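Local coordinates for periplasmic binding protein (Mycobacterium smegmatis, PDB 4MDY) that probably binds an iron-containing solute outside the cytoplasmic membrane and hands it to an ABC transporter, at residues A[27-32]-A[144-149]; A[52-57]-A[76-81]; A[160-165]-A[202-207]; A[189-194]-A[213-218]. All blocks are in the same frame, centred on the assembly; numbering follows the deposited sequence.

Contact 1: A[27-32]-A[144-149]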
loop_
_atom_site.group_PDB
_atom_site.type_symbol
_atom_site.label_atom_id
_atom_site.label_comp_id
_atom_site.label_asym_id
_atom_site.label_seq_id
_atom_site.Cartn_x
_atom_site.Cartn_y
_atom_site.Cartn_z
ATOM N N PRO A 27 -8.059 -26.475 -1.334
ATOM C CA PRO A 27 -7.845 -27.813 -1.914
ATOM C C PRO A 27 -6.862 -27.879 -3.090
ATOM O O PRO A 27 -6.160 -28.883 -3.252
ATOM C CB PRO A 27 -9.248 -28.232 -2.364
ATOM C CG PRO A 27 -10.174 -27.449 -1.508
ATOM C CD PRO A 27 -9.491 -26.133 -1.254
ATOM N N GLY A 28 -6.814 -26.829 -3.904
ATOM C CA GLY A 28 -5.882 -26.774 -5.028
ATOM C C GLY A 28 -5.788 -25.360 -5.563
ATOM O O GLY A 28 -6.435 -24.466 -5.030
ATOM N N PRO A 29 -4.960 -25.143 -6.603
ATOM C CA PRO A 29 -4.845 -23.820 -7.224
ATOM C C PRO A 29 -6.211 -23.245 -7.619
ATOM O O PRO A 29 -6.955 -23.884 -8.363
ATOM C CB PRO A 29 -3.985 -24.095 -8.453
ATOM C CG PRO A 29 -3.130 -25.243 -8.040
ATOM C CD PRO A 29 -4.037 -26.115 -7.218
ATOM N N PRO A 30 -6.548 -22.054 -7.103
ATOM C CA PRO A 30 -7.898 -21.533 -7.260
ATOM C C PRO A 30 -8.154 -20.960 -8.650
ATOM O O PRO A 30 -7.296 -20.292 -9.206
ATOM C CB PRO A 30 -7.971 -20.440 -6.197
ATOM C CG PRO A 30 -6.561 -19.967 -6.067
ATOM C CD PRO A 30 -5.731 -21.207 -6.211
ATOM N N GLN A 31 -9.337 -21.232 -9.185
ATOM C CA GLN A 31 -9.722 -20.814 -10.540
ATOM C C GLN A 31 -10.460 -19.475 -10.573
ATOM O O GLN A 31 -10.396 -18.758 -11.575
ATOM C CB GLN A 31 -10.629 -21.875 -11.175
ATOM C CG GLN A 31 -10.134 -23.307 -11.040
ATOM C CD GLN A 31 -8.833 -23.535 -11.772
ATOM O OE1 GLN A 31 -7.767 -23.603 -11.158
ATOM N NE2 GLN A 31 -8.908 -23.642 -13.093
ATOM N N ARG A 32 -11.176 -19.163 -9.495
ATOM C CA ARG A 32 -11.988 -17.959 -9.398
ATOM C C ARG A 32 -11.718 -17.207 -8.090
ATOM O O ARG A 32 -12.391 -17.420 -7.078
ATOM C CB ARG A 32 -13.476 -18.324 -9.489
ATOM C CG ARG A 32 -13.902 -18.866 -10.844
ATOM C CD ARG A 32 -15.380 -19.229 -10.852
ATOM N NE ARG A 32 -16.263 -18.057 -10.779
ATOM C CZ ARG A 32 -16.517 -17.237 -11.797
ATOM N NH1 ARG A 32 -15.953 -17.436 -12.985
ATOM N NH2 ARG A 32 -17.336 -16.204 -11.628
ATOM N N ALA A 144 -1.601 -19.248 -0.337
ATOM C CA ALA A 144 -2.968 -19.626 -0.689
ATOM C C ALA A 144 -3.177 -19.908 -2.180
ATOM O O ALA A 144 -4.093 -20.661 -2.545
ATOM C CB ALA A 144 -3.924 -18.537 -0.241
ATOM N N VAL A 145 -2.356 -19.298 -3.039
ATOM C CA VAL A 145 -2.491 -19.498 -4.487
ATOM C C VAL A 145 -1.395 -20.391 -5.069
ATOM O O VAL A 145 -1.245 -20.482 -6.292
ATOM C CB VAL A 145 -2.597 -18.151 -5.254
ATOM C CG1 VAL A 145 -3.710 -17.304 -4.660
ATOM C CG2 VAL A 145 -1.280 -17.376 -5.280
ATOM N N PHE A 146 -0.650 -21.054 -4.179
ATOM C CA PHE A 146 0.311 -22.091 -4.544
ATOM C C PHE A 146 1.512 -21.535 -5.323
ATOM O O PHE A 146 2.050 -22.200 -6.204
ATOM C CB PHE A 146 -0.378 -23.219 -5.333
ATOM C CG PHE A 146 -1.353 -24.033 -4.524
ATOM C CD1 PHE A 146 -2.590 -23.518 -4.151
ATOM C CD2 PHE A 146 -1.047 -25.344 -4.170
ATOM C CE1 PHE A 146 -3.488 -24.276 -3.417
ATOM C CE2 PHE A 146 -1.947 -26.108 -3.439
ATOM C CZ PHE A 146 -3.169 -25.575 -3.061
ATOM N N LYS A 147 1.916 -20.312 -4.991
ATOM C CA LYS A 147 3.019 -19.626 -5.670
ATOM C C LYS A 147 3.905 -18.919 -4.642
ATOM O O LYS A 147 4.385 -17.803 -4.847
ATOM C CB LYS A 147 2.473 -18.653 -6.719
ATOM C CG LYS A 147 1.600 -19.349 -7.756
ATOM C CD LYS A 147 1.351 -18.517 -8.993
ATOM C CE LYS A 147 0.242 -19.110 -9.849
ATOM N NZ LYS A 147 0.059 -18.354 -11.131
ATOM N N ASN A 148 4.121 -19.596 -3.525
ATOM C CA ASN A 148 4.919 -19.031 -2.445
ATOM C C ASN A 148 6.385 -18.805 -2.819
ATOM O O ASN A 148 6.993 -17.846 -2.349
ATOM C CB ASN A 148 4.799 -19.878 -1.175
ATOM C CG ASN A 148 4.954 -21.359 -1.449
ATOM O OD1 ASN A 148 4.045 -21.999 -1.992
ATOM N ND2 ASN A 148 6.107 -21.915 -1.080
ATOM N N ALA A 149 6.946 -19.663 -3.673
ATOM C CA ALA A 149 8.341 -19.491 -4.116
ATOM C C ALA A 149 8.536 -18.172 -4.881
ATOM O O ALA A 149 9.463 -17.413 -4.620
ATOM C CB ALA A 149 8.782 -20.675 -4.965
#

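Contact 2: A[52-57]-A[76-81]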
loop_
_atom_site.group_PDB
_atom_site.type_symbol
_atom_site.label_atom_id
_atom_site.label_comp_id
_atom_site.label_asym_id
_atom_site.label_seq_id
_atom_site.Cartn_x
_atom_site.Cartn_y
_atom_site.Cartn_z
ATOM N N ILE A 52 -11.271 -12.478 -10.428
ATOM C CA ILE A 52 -12.551 -12.257 -11.103
ATOM C C ILE A 52 -13.285 -11.040 -10.540
ATOM O O ILE A 52 -14.275 -10.582 -11.112
ATOM C CB ILE A 52 -13.470 -13.484 -11.024
ATOM C CG1 ILE A 52 -13.798 -13.846 -9.570
ATOM C CG2 ILE A 52 -12.829 -14.649 -11.764
ATOM C CD1 ILE A 52 -15.079 -14.622 -9.414
ATOM N N ALA A 53 -12.799 -10.536 -9.409
ATOM C CA ALA A 53 -13.288 -9.290 -8.827
ATOM C C ALA A 53 -12.170 -8.580 -8.087
ATOM O O ALA A 53 -11.348 -9.222 -7.409
ATOM C CB ALA A 53 -14.441 -9.552 -7.883
ATOM N N VAL A 54 -12.148 -7.260 -8.226
ATOM C CA VAL A 54 -11.217 -6.392 -7.522
ATOM C C VAL A 54 -12.042 -5.387 -6.721
ATOM O O VAL A 54 -13.120 -4.959 -7.160
ATOM C CB VAL A 54 -10.288 -5.649 -8.508
ATOM C CG1 VAL A 54 -9.408 -4.637 -7.787
ATOM C CG2 VAL A 54 -9.444 -6.641 -9.291
ATOM N N THR A 55 -11.547 -5.025 -5.542
ATOM C CA THR A 55 -12.214 -4.026 -4.717
ATOM C C THR A 55 -11.500 -2.686 -4.879
ATOM O O THR A 55 -10.285 -2.579 -4.668
ATOM C CB THR A 55 -12.266 -4.468 -3.247
ATOM O OG1 THR A 55 -12.938 -5.730 -3.163
ATOM C CG2 THR A 55 -12.999 -3.475 -2.397
ATOM N N ASP A 56 -12.265 -1.674 -5.276
ATOM C CA ASP A 56 -11.729 -0.343 -5.523
ATOM C C ASP A 56 -11.395 0.332 -4.198
ATOM O O ASP A 56 -12.051 0.088 -3.185
ATOM C CB ASP A 56 -12.746 0.502 -6.311
ATOM C CG ASP A 56 -12.109 1.677 -7.041
ATOM O OD1 ASP A 56 -10.871 1.749 -7.153
ATOM O OD2 ASP A 56 -12.858 2.543 -7.518
ATOM N N TRP A 57 -10.359 1.158 -4.207
ATOM C CA TRP A 57 -9.968 1.936 -3.036
ATOM C C TRP A 57 -10.052 3.435 -3.347
ATOM O O TRP A 57 -10.905 4.132 -2.801
ATOM C CB TRP A 57 -8.567 1.509 -2.572
ATOM C CG TRP A 57 -8.044 2.229 -1.371
ATOM C CD1 TRP A 57 -8.748 3.009 -0.492
ATOM C CD2 TRP A 57 -6.697 2.206 -0.893
ATOM N NE1 TRP A 57 -7.911 3.489 0.488
ATOM C CE2 TRP A 57 -6.648 3.012 0.264
ATOM C CE3 TRP A 57 -5.522 1.593 -1.340
ATOM C CZ2 TRP A 57 -5.467 3.220 0.983
ATOM C CZ3 TRP A 57 -4.351 1.799 -0.626
ATOM C CH2 TRP A 57 -4.334 2.602 0.523
ATOM N N ALA A 76 -8.385 -8.729 -19.052
ATOM C CA ALA A 76 -9.410 -9.200 -18.119
ATOM C C ALA A 76 -10.386 -8.098 -17.711
ATOM O O ALA A 76 -10.017 -6.925 -17.602
ATOM C CB ALA A 76 -8.770 -9.816 -16.884
ATOM N N GLN A 77 -11.631 -8.500 -17.469
ATOM C CA GLN A 77 -12.722 -7.575 -17.172
ATOM C C GLN A 77 -13.366 -7.949 -15.832
ATOM O O GLN A 77 -14.529 -8.370 -15.786
ATOM C CB GLN A 77 -13.771 -7.625 -18.300
ATOM C CG GLN A 77 -13.221 -7.470 -19.716
ATOM C CD GLN A 77 -12.869 -6.034 -20.065
ATOM O OE1 GLN A 77 -13.700 -5.141 -19.938
ATOM N NE2 GLN A 77 -11.640 -5.809 -20.521
ATOM N N PRO A 78 -12.615 -7.804 -14.728
ATOM C CA PRO A 78 -13.157 -8.245 -13.440
ATOM C C PRO A 78 -14.297 -7.371 -12.951
ATOM O O PRO A 78 -14.373 -6.196 -13.300
ATOM C CB PRO A 78 -11.957 -8.112 -12.494
ATOM C CG PRO A 78 -11.140 -7.033 -13.093
ATOM C CD PRO A 78 -11.267 -7.229 -14.580
ATOM N N ALA A 79 -15.175 -7.947 -12.142
ATOM C CA ALA A 79 -16.161 -7.164 -11.417
ATOM C C ALA A 79 -15.435 -6.234 -10.444
ATOM O O ALA A 79 -14.373 -6.584 -9.899
ATOM C CB ALA A 79 -17.124 -8.075 -10.672
ATOM N N VAL A 80 -15.995 -5.043 -10.248
ATOM C CA VAL A 80 -15.441 -4.067 -9.314
ATOM C C VAL A 80 -16.346 -3.913 -8.102
ATOM O O VAL A 80 -17.499 -3.525 -8.221
ATOM C CB VAL A 80 -15.242 -2.686 -9.967
ATOM C CG1 VAL A 80 -14.633 -1.708 -8.964
ATOM C CG2 VAL A 80 -14.369 -2.810 -11.209
ATOM N N LEU A 81 -15.798 -4.210 -6.931
ATOM C CA LEU A 81 -16.521 -4.103 -5.681
ATOM C C LEU A 81 -16.043 -2.860 -4.967
ATOM O O LEU A 81 -15.083 -2.223 -5.387
ATOM C CB LEU A 81 -16.223 -5.323 -4.803
ATOM C CG LEU A 81 -16.313 -6.691 -5.474
ATOM C CD1 LEU A 81 -15.824 -7.787 -4.530
ATOM C CD2 LEU A 81 -17.743 -6.953 -5.920
#

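Contact 3: A[160-165]-A[202-207]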
loop_
_atom_site.group_PDB
_atom_site.type_symbol
_atom_site.label_atom_id
_atom_site.label_comp_id
_atom_site.label_asym_id
_atom_site.label_seq_id
_atom_site.Cartn_x
_atom_site.Cartn_y
_atom_site.Cartn_z
ATOM N N ASP A 160 15.752 -5.620 -2.328
ATOM C CA ASP A 160 16.970 -5.367 -3.101
ATOM C C ASP A 160 16.926 -4.049 -3.872
ATOM O O ASP A 160 17.936 -3.359 -3.958
ATOM C CB ASP A 160 17.248 -6.518 -4.076
ATOM C CG ASP A 160 17.669 -7.804 -3.372
ATOM O OD1 ASP A 160 17.991 -7.774 -2.161
ATOM O OD2 ASP A 160 17.678 -8.858 -4.039
ATOM N N ARG A 161 15.776 -3.706 -4.442
ATOM C CA ARG A 161 15.619 -2.398 -5.100
ATOM C C ARG A 161 15.939 -1.241 -4.153
ATOM O O ARG A 161 16.691 -0.338 -4.512
ATOM C CB ARG A 161 14.206 -2.213 -5.666
ATOM C CG ARG A 161 13.879 -3.052 -6.896
ATOM C CD ARG A 161 14.777 -2.760 -8.094
ATOM N NE ARG A 161 14.761 -1.349 -8.498
ATOM C CZ ARG A 161 13.806 -0.769 -9.228
ATOM N NH1 ARG A 161 12.748 -1.455 -9.660
ATOM N NH2 ARG A 161 13.911 0.521 -9.530
ATOM N N PHE A 162 15.384 -1.266 -2.942
ATOM C CA PHE A 162 15.640 -0.198 -1.970
ATOM C C PHE A 162 17.088 -0.197 -1.456
ATOM O O PHE A 162 17.674 0.869 -1.262
ATOM C CB PHE A 162 14.631 -0.257 -0.819
ATOM C CG PHE A 162 13.213 -0.008 -1.257
ATOM C CD1 PHE A 162 12.888 1.131 -1.997
ATOM C CD2 PHE A 162 12.205 -0.904 -0.950
ATOM C CE1 PHE A 162 11.586 1.367 -2.416
ATOM C CE2 PHE A 162 10.903 -0.670 -1.362
ATOM C CZ PHE A 162 10.592 0.463 -2.098
ATOM N N THR A 163 17.656 -1.384 -1.252
ATOM C CA THR A 163 19.082 -1.526 -0.914
ATOM C C THR A 163 19.960 -0.885 -1.991
ATOM O O THR A 163 20.949 -0.228 -1.683
ATOM C CB THR A 163 19.474 -3.013 -0.759
ATOM O OG1 THR A 163 18.968 -3.512 0.485
ATOM C CG2 THR A 163 20.998 -3.205 -0.782
ATOM N N THR A 164 19.587 -1.081 -3.250
ATOM C CA THR A 164 20.328 -0.524 -4.373
ATOM C C THR A 164 20.213 1.007 -4.415
ATOM O O THR A 164 21.172 1.684 -4.785
ATOM C CB THR A 164 19.857 -1.136 -5.708
ATOM O OG1 THR A 164 20.176 -2.531 -5.724
ATOM C CG2 THR A 164 20.528 -0.473 -6.893
ATOM N N VAL A 165 19.052 1.543 -4.037
ATOM C CA VAL A 165 18.865 3.000 -3.970
ATOM C C VAL A 165 19.869 3.604 -2.983
ATOM O O VAL A 165 20.496 4.631 -3.262
ATOM C CB VAL A 165 17.427 3.390 -3.560
ATOM C CG1 VAL A 165 17.331 4.884 -3.274
ATOM C CG2 VAL A 165 16.434 3.005 -4.651
ATOM N N THR A 202 13.677 3.985 5.349
ATOM C CA THR A 202 14.806 3.561 6.170
ATOM C C THR A 202 15.785 2.707 5.351
ATOM O O THR A 202 17.004 2.879 5.456
ATOM C CB THR A 202 14.311 2.801 7.424
ATOM O OG1 THR A 202 13.527 3.688 8.235
ATOM C CG2 THR A 202 15.473 2.267 8.262
ATOM N N GLN A 203 15.245 1.808 4.530
ATOM C CA GLN A 203 16.053 0.933 3.660
ATOM C C GLN A 203 16.843 1.705 2.598
ATOM O O GLN A 203 17.893 1.248 2.148
ATOM C CB GLN A 203 15.166 -0.080 2.937
ATOM C CG GLN A 203 14.614 -1.211 3.785
ATOM C CD GLN A 203 13.662 -2.096 2.982
ATOM O OE1 GLN A 203 12.529 -1.710 2.696
ATOM N NE2 GLN A 203 14.126 -3.276 2.600
HETATM N N MSE A 204 16.323 2.861 2.192
HETATM C CA MSE A 204 17.029 3.743 1.259
HETATM C C MSE A 204 18.106 4.563 1.936
HETATM O O MSE A 204 18.843 5.285 1.260
HETATM C CB MSE A 204 16.038 4.707 0.611
HETATM C CG MSE A 204 15.150 4.047 -0.433
HETATM SE SE MSE A 204 13.961 5.462 -1.115
HETATM C CE MSE A 204 12.729 4.495 -2.299
ATOM N N GLY A 205 18.200 4.482 3.266
ATOM C CA GLY A 205 19.256 5.158 4.020
ATOM C C GLY A 205 18.805 6.383 4.791
ATOM O O GLY A 205 19.585 6.959 5.545
ATOM N N LEU A 206 17.544 6.770 4.621
ATOM C CA LEU A 206 16.998 7.948 5.288
ATOM C C LEU A 206 16.699 7.686 6.757
ATOM O O LEU A 206 16.545 6.536 7.188
ATOM C CB LEU A 206 15.707 8.401 4.603
ATOM C CG LEU A 206 15.841 8.828 3.148
ATOM C CD1 LEU A 206 14.479 8.887 2.475
ATOM C CD2 LEU A 206 16.547 10.169 3.050
ATOM N N THR A 207 16.623 8.775 7.513
ATOM C CA THR A 207 16.175 8.743 8.891
ATOM C C THR A 207 14.705 9.145 8.918
ATOM O O THR A 207 14.311 10.195 8.397
ATOM C CB THR A 207 17.026 9.669 9.787
ATOM O OG1 THR A 207 18.347 9.121 9.918
ATOM C CG2 THR A 207 16.410 9.816 11.164
HETATM O O HOH W 1 18.872 -1.341 2.654
#

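Contact 4: A[189-194]-A[213-218]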
loop_
_atom_site.group_PDB
_atom_site.type_symbol
_atom_site.label_atom_id
_atom_site.label_comp_id
_atom_site.label_asym_id
_atom_site.label_seq_id
_atom_site.Cartn_x
_atom_site.Cartn_y
_atom_site.Cartn_z
ATOM N N VAL A 189 -1.617 18.758 9.713
ATOM C CA VAL A 189 -0.886 17.925 8.772
ATOM C C VAL A 189 -1.041 16.462 9.154
ATOM O O VAL A 189 -0.907 16.096 10.330
ATOM C CB VAL A 189 0.615 18.289 8.749
ATOM C CG1 VAL A 189 1.419 17.253 7.977
ATOM C CG2 VAL A 189 0.813 19.680 8.161
ATOM N N GLN A 190 -1.312 15.635 8.152
ATOM C CA GLN A 190 -1.387 14.192 8.329
ATOM C C GLN A 190 -0.024 13.574 8.046
ATOM O O GLN A 190 0.650 13.956 7.094
ATOM C CB GLN A 190 -2.452 13.623 7.408
ATOM C CG GLN A 190 -3.795 14.291 7.642
ATOM C CD GLN A 190 -4.912 13.665 6.848
ATOM O OE1 GLN A 190 -5.119 14.003 5.680
ATOM N NE2 GLN A 190 -5.656 12.767 7.477
ATOM N N ALA A 191 0.384 12.625 8.879
ATOM C CA ALA A 191 1.691 11.982 8.725
ATOM C C ALA A 191 1.610 10.473 8.925
ATOM O O ALA A 191 0.683 9.959 9.549
ATOM C CB ALA A 191 2.694 12.581 9.693
ATOM N N THR A 192 2.591 9.774 8.373
ATOM C CA THR A 192 2.729 8.349 8.575
ATOM C C THR A 192 3.777 8.120 9.673
ATOM O O THR A 192 4.966 8.371 9.467
ATOM C CB THR A 192 3.131 7.642 7.270
ATOM O OG1 THR A 192 2.096 7.822 6.290
ATOM C CG2 THR A 192 3.338 6.155 7.511
ATOM N N PRO A 193 3.333 7.666 10.858
ATOM C CA PRO A 193 4.306 7.443 11.918
ATOM C C PRO A 193 5.252 6.297 11.559
ATOM O O PRO A 193 4.887 5.423 10.770
ATOM C CB PRO A 193 3.441 7.064 13.127
ATOM C CG PRO A 193 2.093 7.617 12.826
ATOM C CD PRO A 193 1.952 7.483 11.336
ATOM N N PRO A 194 6.469 6.309 12.118
ATOM C CA PRO A 194 7.386 5.204 11.868
ATOM C C PRO A 194 6.722 3.843 12.087
ATOM O O PRO A 194 5.935 3.678 13.004
ATOM C CB PRO A 194 8.501 5.438 12.890
ATOM C CG PRO A 194 8.497 6.904 13.129
ATOM C CD PRO A 194 7.082 7.368 12.943
ATOM N N ALA A 213 0.377 10.793 13.999
ATOM C CA ALA A 213 -0.404 10.579 12.782
ATOM C C ALA A 213 -1.045 11.876 12.291
ATOM O O ALA A 213 -1.315 12.037 11.096
ATOM C CB ALA A 213 -1.475 9.529 13.027
ATOM N N LEU A 214 -1.292 12.783 13.230
ATOM C CA LEU A 214 -1.847 14.086 12.942
ATOM C C LEU A 214 -1.092 15.126 13.754
ATOM O O LEU A 214 -0.990 15.031 14.979
ATOM C CB LEU A 214 -3.331 14.114 13.293
ATOM C CG LEU A 214 -4.115 15.386 12.958
ATOM C CD1 LEU A 214 -4.253 15.563 11.455
ATOM C CD2 LEU A 214 -5.478 15.333 13.621
ATOM N N ILE A 215 -0.561 16.115 13.049
ATOM C CA ILE A 215 0.149 17.221 13.654
ATOM C C ILE A 215 -0.813 18.411 13.709
ATOM O O ILE A 215 -1.192 18.952 12.669
ATOM C CB ILE A 215 1.388 17.579 12.822
ATOM C CG1 ILE A 215 2.297 16.350 12.688
ATOM C CG2 ILE A 215 2.144 18.744 13.440
ATOM C CD1 ILE A 215 3.242 16.424 11.511
ATOM N N PRO A 216 -1.223 18.815 14.924
ATOM C CA PRO A 216 -2.157 19.933 15.008
ATOM C C PRO A 216 -1.573 21.219 14.422
ATOM O O PRO A 216 -0.358 21.385 14.378
ATOM C CB PRO A 216 -2.425 20.070 16.507
ATOM C CG PRO A 216 -1.300 19.365 17.184
ATOM C CD PRO A 216 -0.849 18.291 16.253
ATOM N N ARG A 217 -2.445 22.111 13.967
ATOM C CA ARG A 217 -2.015 23.312 13.253
ATOM C C ARG A 217 -0.970 24.136 14.015
ATOM O O ARG A 217 -0.027 24.654 13.422
ATOM C CB ARG A 217 -3.224 24.190 12.931
ATOM C CG ARG A 217 -2.937 25.229 11.868
ATOM C CD ARG A 217 -4.213 25.816 11.284
ATOM N NE ARG A 217 -3.886 26.865 10.325
ATOM C CZ ARG A 217 -3.417 26.651 9.099
ATOM N NH1 ARG A 217 -3.224 25.412 8.648
ATOM N NH2 ARG A 217 -3.135 27.688 8.313
ATOM N N ASP A 218 -1.136 24.248 15.329
ATOM C CA ASP A 218 -0.208 25.033 16.139
ATOM C C ASP A 218 1.188 24.380 16.308
ATOM O O ASP A 218 2.115 25.036 16.790
ATOM C CB ASP A 218 -0.837 25.385 17.496
ATOM C CG ASP A 218 -1.051 24.181 18.380
ATOM O OD1 ASP A 218 -1.401 23.105 17.862
ATOM O OD2 ASP A 218 -0.884 24.319 19.603
#

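Contact 1: A[27-32]-A[144-149]
F146 leans on the loop G28-P30, just past the end of helix 134-144. Its positive phi makes it the C-prime residue of the Schellman motif that closes this helix, and its CB points toward the loop. Chi1 of -68° sets CG anti to the carbonyl carbon, where it meets P29 CG at 4.1 Å. CD1 comes next, lying 3.8 Å from P29 N. Further out, CE1 presses on the carbonyl of G28, 3.3 Å from its C atom, while the tip, CZ, reaches G28 CA at 3.6 Å. The P29 and F146 side chains cross at about a right angle, and P29 CD sits almost on the ring normal, 4.1 Å above the centroid of F146, a CH-pi contact. Next to this, P30 and V145 also cross at about a right angle, P30 CG meeting V145 CG1 at 4.1 Å, and both rest on L99 of strand 99-102; F146 touches I26 of strand 22-26. The segments are thus held by dispersion and CH-pi attraction, which joins the loop between strands 22-26 and 33-35 to the helix end. The carbonyl A144 O is buried beside P30 CD without any polar partner, a probable cost of this apolar packing.

Contact 2: A[52-57]-A[76-81]
With chi1 at 174°, V54 sets CG1 anti to its backbone N and CG2 beside that N, so that CG2 lies next to P78. L81 is turned by a chi1 of -47°, CG anti to the carbonyl carbon, which swings CD1 back across the neighbouring strand. These two strands, 53-55 and 79-81, run parallel and belong to one beta-alpha-beta unit whose connection contains helix 67-73. Four backbone bonds form the ladder: A79 N to I52 O, V54 N to A79 O, L81 N to V54 O and D56 N to L81 O. The third is the shortest at 2.8 Å between L81 N and V54 O, lies in the carbonyl plane and is nearly straight at 170°. The second, 2.9 Å from V54 N to A79 O, runs almost along the C=O axis. On the face carrying A53, T55, A79 and L81, L81 CD1 reaches A53 CB at 4.0 Å and T55 OG1 at 3.8 Å; A53 CB also meets A79 CB at 4.1 Å. The leucine continues onto V34 and onto E91 and I92 of helix 89-94. On the other face V54 CG2 and P78 CG lie side by side, 4.2 Å apart. Strand 53-55 is gripped by both 79-81 and 33-35, where A53 shares backbone bonds with S35; T55 OG1 on the L81 face is taken by S35 O, and the rest of that face near L81 packs mainly by apolar contact.

Contact 3: A[160-165]-A[202-207]
The Schellman motif ending helix 199-203 docks against the long helix 148-168, the kind of rigid helix that joins the two lobes in solute-binding proteins of this family. Selenomethionine M204 carries the contact: its chain runs extended beyond CG, and its CE stops obliquely against the F162 ring, 3.3 Å from CE1, a tight fit. One turn further along the long helix, the V165 side chain crosses the same chain obliquely, CG1 lying 3.7 Å from M204 CG and 4.0 Å from M204 SE. F162 and V165 thus touch different parts of one side chain, the phenyl ring at its tip and the isopropyl group nearer its base. At the base of F162, CB meets Q203 CB at 3.8 Å, and the amide plane of Q203 is inclined 55° to the phenyl ring, with OE1 near CD2. The next shell fixes these groups. F162 stands edge-to-face with Y279 and touches A283, and V165 packs on P287, so helix 279-294 backs both residues. Q203 NE2 is held by D159 OD1, which fixes the direction of the amide. G205 takes the positive phi of the Schellman motif, and its N bonds back to T202 O, which turns the chain just after M204. Where the contact meets solvent, a single water bridges the segments: it donates to Q203 O at 2.8 Å and is hydrogen-bonded to T163 OG1 at 3.1 Å.

Contact 4: A[189-194]-A[213-218]
Strands 189-190 and 214-215 form a short antiparallel ladder, V189 and I215 the hydrogen-bonded pair and Q190 and L214 the non-hydrogen-bonded one, closed by an almost straight bond (177°) of 2.7 Å from I215 N to V189 O, by V189 N to I215 O at 3.0 Å, and by A191 N to A213 O at 2.9 Å, its donor 48° out of the carbonyl plane. Among the side chains, V189 and I215 lie side by side and point the same way; I215 CD1 reaches V189 CG1 at 4.1 Å and also touches A191 CB. Both residues are buried, V189 against L180 and I220 and I215 against V223 and L224. On the opposite face L214, with CG anti to its backbone N, brings CD1 to V189 O at 3.6 Å and to Q190 CG at 4.0 Å. Beyond the ladder P193 CG lies against A213, 3.8 Å from its N. Strand 189-190 is flanked by 214-215 and, through backbone bonds of Q190 with G181 and T192 with L179, by strand 176-181, so the small ladder joins the parallel sheet of this part of the chain to helix 220-224. Three directional backbone bonds set the register, while the V189-I215 side packs its branched alkyl groups onto that helix by dispersion.

Consistent with two lobes, contacts 1 and 2 lie in the N-terminal part; contact 3 joins the long helix 148-168 to the C-terminal part, which holds contact 4. Contact 2 is nested inside the chain loop closed by contact 1, their centres about 19 Å apart, and the two touch where R32 packs on I52. Both close before contacts 3 and 4 open. Contact 1 is made just before helix 148-168 begins and contact 3 by its later part, so the helix spans the roughly 32 Å between their centres. Contacts 3 and 4 alternate along the chain, helix 199-203 following strand 189-190, with centres about 24 Å apart. Contacts 2 and 4 lie on opposite sides of the chain's centre.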